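Local coordinates for protein CalS13 (Micromonospora echinospora, PDB 4ZAS) that probably catalyses a pyridoxal phosphate-dependent sugar transamination and binds dTDP-4-keto-6-deoxyglucose, at residues 57-62 with 280-285; 149-154 with 178-183. All blocks are in the same frame, centred on the assembly; numbering follows the deposited sequence.

Contact 1: 57-62 with 280-285; sequences GPTVAE and IGLSNL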
# COMPACT_ATOMS: atom_id res chain seq x y z
N GLY A 57 16.49 0.47 2.29
CA GLY A 57 17.88 0.60 1.89
C GLY A 57 18.22 1.98 1.37
O GLY A 57 17.36 2.85 1.29
N PRO A 58 19.48 2.19 1.00
CA PRO A 58 19.97 3.51 0.56
C PRO A 58 19.49 3.95 -0.84
O PRO A 58 19.46 5.15 -1.11
CB PRO A 58 21.49 3.34 0.57
CG PRO A 58 21.69 1.88 0.30
CD PRO A 58 20.55 1.17 0.98
N THR A 59 19.10 3.01 -1.69
CA THR A 59 18.68 3.36 -3.04
C THR A 59 17.46 4.26 -3.02
O THR A 59 17.43 5.28 -3.71
CB THR A 59 18.37 2.09 -3.87
OG1 THR A 59 19.57 1.36 -4.08
CG2 THR A 59 17.79 2.47 -5.22
N VAL A 60 16.47 3.92 -2.21
CA VAL A 60 15.28 4.77 -2.06
C VAL A 60 15.64 6.16 -1.56
O VAL A 60 15.09 7.16 -2.02
CB VAL A 60 14.27 4.10 -1.14
CG1 VAL A 60 13.28 5.10 -0.67
CG2 VAL A 60 13.59 2.92 -1.86
N ALA A 61 16.56 6.24 -0.60
CA ALA A 61 17.02 7.54 -0.10
C ALA A 61 17.71 8.33 -1.21
O ALA A 61 17.54 9.54 -1.30
CB ALA A 61 17.94 7.36 1.09
N GLU A 62 18.51 7.65 -2.04
CA GLU A 62 19.22 8.30 -3.15
C GLU A 62 18.21 8.87 -4.15
O GLU A 62 18.41 9.94 -4.70
CB GLU A 62 20.16 7.33 -3.87
CG GLU A 62 20.88 8.00 -5.03
CD GLU A 62 21.73 7.06 -5.88
OE1 GLU A 62 21.89 5.87 -5.53
OE2 GLU A 62 22.25 7.52 -6.92
N ILE A 280 14.46 1.80 -10.17
CA ILE A 280 13.76 2.14 -11.40
C ILE A 280 13.58 3.65 -11.53
O ILE A 280 13.84 4.22 -12.59
CB ILE A 280 12.42 1.41 -11.43
CG1 ILE A 280 12.68 -0.11 -11.47
CG2 ILE A 280 11.55 1.86 -12.62
CD1 ILE A 280 11.44 -0.95 -11.15
N GLY A 281 13.18 4.28 -10.44
CA GLY A 281 13.05 5.73 -10.39
C GLY A 281 14.32 6.49 -10.73
O GLY A 281 14.26 7.51 -11.41
N LEU A 282 15.45 6.02 -10.21
CA LEU A 282 16.73 6.65 -10.49
C LEU A 282 17.10 6.56 -11.97
O LEU A 282 17.64 7.51 -12.53
CB LEU A 282 17.83 6.02 -9.64
CG LEU A 282 17.94 6.56 -8.22
CD1 LEU A 282 18.89 5.69 -7.43
CD2 LEU A 282 18.44 7.98 -8.28
N SER A 283 16.85 5.40 -12.58
CA SER A 283 17.07 5.20 -14.01
C SER A 283 16.22 6.13 -14.84
O SER A 283 16.71 6.79 -15.76
CB SER A 283 16.77 3.77 -14.44
OG SER A 283 17.91 2.95 -14.38
N ASN A 284 14.94 6.16 -14.52
CA ASN A 284 14.01 6.87 -15.37
C ASN A 284 14.13 8.37 -15.19
O ASN A 284 13.72 9.12 -16.08
CB ASN A 284 12.59 6.39 -15.12
CG ASN A 284 12.35 5.02 -15.71
OD1 ASN A 284 13.01 4.65 -16.69
ND2 ASN A 284 11.43 4.27 -15.14
N LEU A 285 14.70 8.80 -14.07
CA LEU A 285 14.94 10.23 -13.90
C LEU A 285 15.88 10.76 -14.97
O LEU A 285 15.78 11.93 -15.38
CB LEU A 285 15.50 10.55 -12.52
CG LEU A 285 14.42 10.67 -11.45
CD1 LEU A 285 15.08 10.84 -10.09
CD2 LEU A 285 13.46 11.79 -11.73
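Leu-282 holds CG anti to its carbonyl carbon (chi1 -82°), which carries its two methyls onto the first turn of helix 58-71, while Glu-62 keeps CG anti to its backbone N (chi1 179°) and runs on extended to meet them. The two side chains pass at about a right angle. Methyl CD1 of Leu-282 sits over the flat face of the Glu-62 carboxylate, 3.5 Å from Glu-62 CD, and lies nearly as close to its oxygen OE1, at 3.6 Å. The second methyl rests against the aliphatic stem, with Leu-282 CD2 4.1 Å from Glu-62 CG. Thr-59, one turn earlier, adds a looser apolar touch of its CG2 on Leu-282 CD1 at 4.1 Å. The contact is thus one buried leucine lodged against an exposed acid and a threonine, held by van der Waals packing. Shortening the leucine to an alanine here is likely to open a gap between the two helices and take away the surface that the Glu-62 carboxylate and Thr-59 CG2 rest on. Arg-44 and Tyr-63 also touch the leucine. The carboxylate of Glu-275, two turns before Leu-282 on the same long helix, accepts from the backbone N-H groups of Thr-59 and Val-60, so the start of helix 58-71 is tied down as well as packed. This is helix-helix packing against the long helix 275-305, within the fold-type I aminotransferase architecture of the DegT/DnrJ/EryC1 family.

Contact 2: 149-154 with 178-183; sequences AKISPA and DRATAG
Ile-151 and Ala-180 meet where two helices come to an end, and the tight part of the contact is confined to them and Thr-181. Ile-151, the first residue to leave helix 144-150, directs its CB at the other segment. Its branch methyl CG2 meets two carbons there, 3.7 Å from Ala-180 CB and also 3.7 Å from Thr-181 CG2. The longer arm, extended, reaches the alanine too, with Ile-151 CD1 3.8 Å from Ala-180 CB, so the alanine methyl rests on both branches of the isoleucine. Thr-181 can offer its methyl because chi1 of 69° turns CG2 anti to the carbonyl carbon; its hydroxyl OG1 is hydrogen-bonded to the backbone O of Val-177, a turn back in helix 170-180. Leu-110 and Tyr-184 also pack on Ile-151.

Beyond this apolar spot the segments part. Pro-153, Ala-182 and Gly-183 lie on the solvent side, and Ser-152 turns its CB away to serve its own loop: Ala-154 N donates to Ser-152 OG over 3.2 Å, nearly straight at 173°, forming an ST turn. That turn leads into strand 155-161, while the chain after Thr-181 goes on to strand 189-193. The contact therefore joins two helix-to-strand connections that feed neighbouring strands within the mixed sheet, the second of them belonging to the beta-alpha-beta crossover of strand 155-161, helix 170-180 and strand 189-193.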
# COMPACT_ATOMS: atom_id res chain seq x y z
N ALA A 149 -16.87 29.63 -1.10
CA ALA A 149 -18.20 29.63 -0.49
C ALA A 149 -18.40 28.43 0.46
O ALA A 149 -19.20 28.48 1.40
CB ALA A 149 -19.29 29.67 -1.59
N LYS A 150 -17.71 27.32 0.20
CA LYS A 150 -17.98 26.09 0.93
C LYS A 150 -17.02 25.86 2.09
O LYS A 150 -17.21 24.94 2.89
CB LYS A 150 -17.94 24.90 -0.04
CG LYS A 150 -19.10 24.92 -1.03
CD LYS A 150 -19.05 23.78 -2.01
CE LYS A 150 -20.33 23.74 -2.84
NZ LYS A 150 -20.17 22.82 -3.96
N ILE A 151 -16.00 26.70 2.22
CA ILE A 151 -15.07 26.55 3.33
C ILE A 151 -15.81 26.88 4.60
O ILE A 151 -16.58 27.83 4.67
CB ILE A 151 -13.82 27.41 3.16
CG1 ILE A 151 -12.90 26.76 2.14
CG2 ILE A 151 -13.07 27.49 4.47
CD1 ILE A 151 -11.62 27.51 1.92
N SER A 152 -15.59 26.04 5.59
CA SER A 152 -16.36 26.03 6.82
C SER A 152 -15.41 25.73 7.98
O SER A 152 -14.29 25.27 7.76
CB SER A 152 -17.48 24.98 6.69
OG SER A 152 -18.04 24.63 7.93
N PRO A 153 -15.84 26.02 9.22
CA PRO A 153 -15.07 25.56 10.39
C PRO A 153 -14.88 24.04 10.40
O PRO A 153 -13.98 23.55 11.09
CB PRO A 153 -15.94 25.99 11.57
CG PRO A 153 -16.69 27.17 11.08
CD PRO A 153 -16.93 26.93 9.60
N ALA A 154 -15.71 23.32 9.64
CA ALA A 154 -15.66 21.87 9.54
C ALA A 154 -14.63 21.36 8.54
O ALA A 154 -14.35 20.16 8.49
CB ALA A 154 -17.03 21.33 9.19
N ASP A 178 -6.96 31.69 2.63
CA ASP A 178 -6.56 32.65 3.66
C ASP A 178 -7.70 33.58 4.04
O ASP A 178 -7.85 33.92 5.21
CB ASP A 178 -5.32 33.45 3.23
CG ASP A 178 -4.03 32.61 3.33
OD1 ASP A 178 -4.09 31.49 3.87
OD2 ASP A 178 -2.96 33.07 2.89
N ARG A 179 -8.49 34.03 3.06
CA ARG A 179 -9.63 34.91 3.33
C ARG A 179 -10.78 34.16 4.04
O ARG A 179 -11.35 34.67 5.00
CB ARG A 179 -10.11 35.57 2.03
CG ARG A 179 -11.31 36.51 2.18
CD ARG A 179 -11.74 37.08 0.83
NE ARG A 179 -12.68 38.20 0.93
CZ ARG A 179 -12.34 39.48 1.06
NH1 ARG A 179 -11.06 39.81 1.13
NH2 ARG A 179 -13.28 40.41 1.14
N ALA A 180 -11.10 32.96 3.58
CA ALA A 180 -12.19 32.17 4.15
C ALA A 180 -11.94 31.75 5.60
O ALA A 180 -12.88 31.60 6.39
CB ALA A 180 -12.46 30.93 3.28
N THR A 181 -10.69 31.51 5.95
CA THR A 181 -10.36 30.96 7.26
C THR A 181 -9.68 31.96 8.19
O THR A 181 -8.91 31.59 9.07
CB THR A 181 -9.45 29.72 7.10
OG1 THR A 181 -8.15 30.13 6.63
CG2 THR A 181 -10.05 28.77 6.09
N ALA A 182 -10.03 33.23 8.06
CA ALA A 182 -9.38 34.30 8.82
C ALA A 182 -9.43 34.09 10.34
O ALA A 182 -8.39 34.12 10.99
CB ALA A 182 -9.99 35.62 8.47
N GLY A 183 -10.61 33.87 10.91
CA GLY A 183 -10.70 33.72 12.35
C GLY A 183 -10.47 32.32 12.91
O GLY A 183 -10.30 32.14 14.12

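Overall arrangement
Contacts 1 and 2 lie on opposite sides of the chain's centre, their own centres 40 Å apart and their nearest atoms about 31 Å apart. Along the sequence, contact 2 falls within the long span that contact 1 brings together. Contact 1 is the one nearer to a nucleotide site: the side chain of Thr-59 is about 8 Å from that of Arg-53, which binds dTDP in a crystal structure of this protein, though dTDP is not bound there in this chain. Ile-280 of its long helix packs on Ile-276 of the second subunit. Contact 2 is remote from the sugar-nucleotide pocket and from Lys-222, the predicted cofactor-binding lysine, and joins two loops that lead into the central sheet.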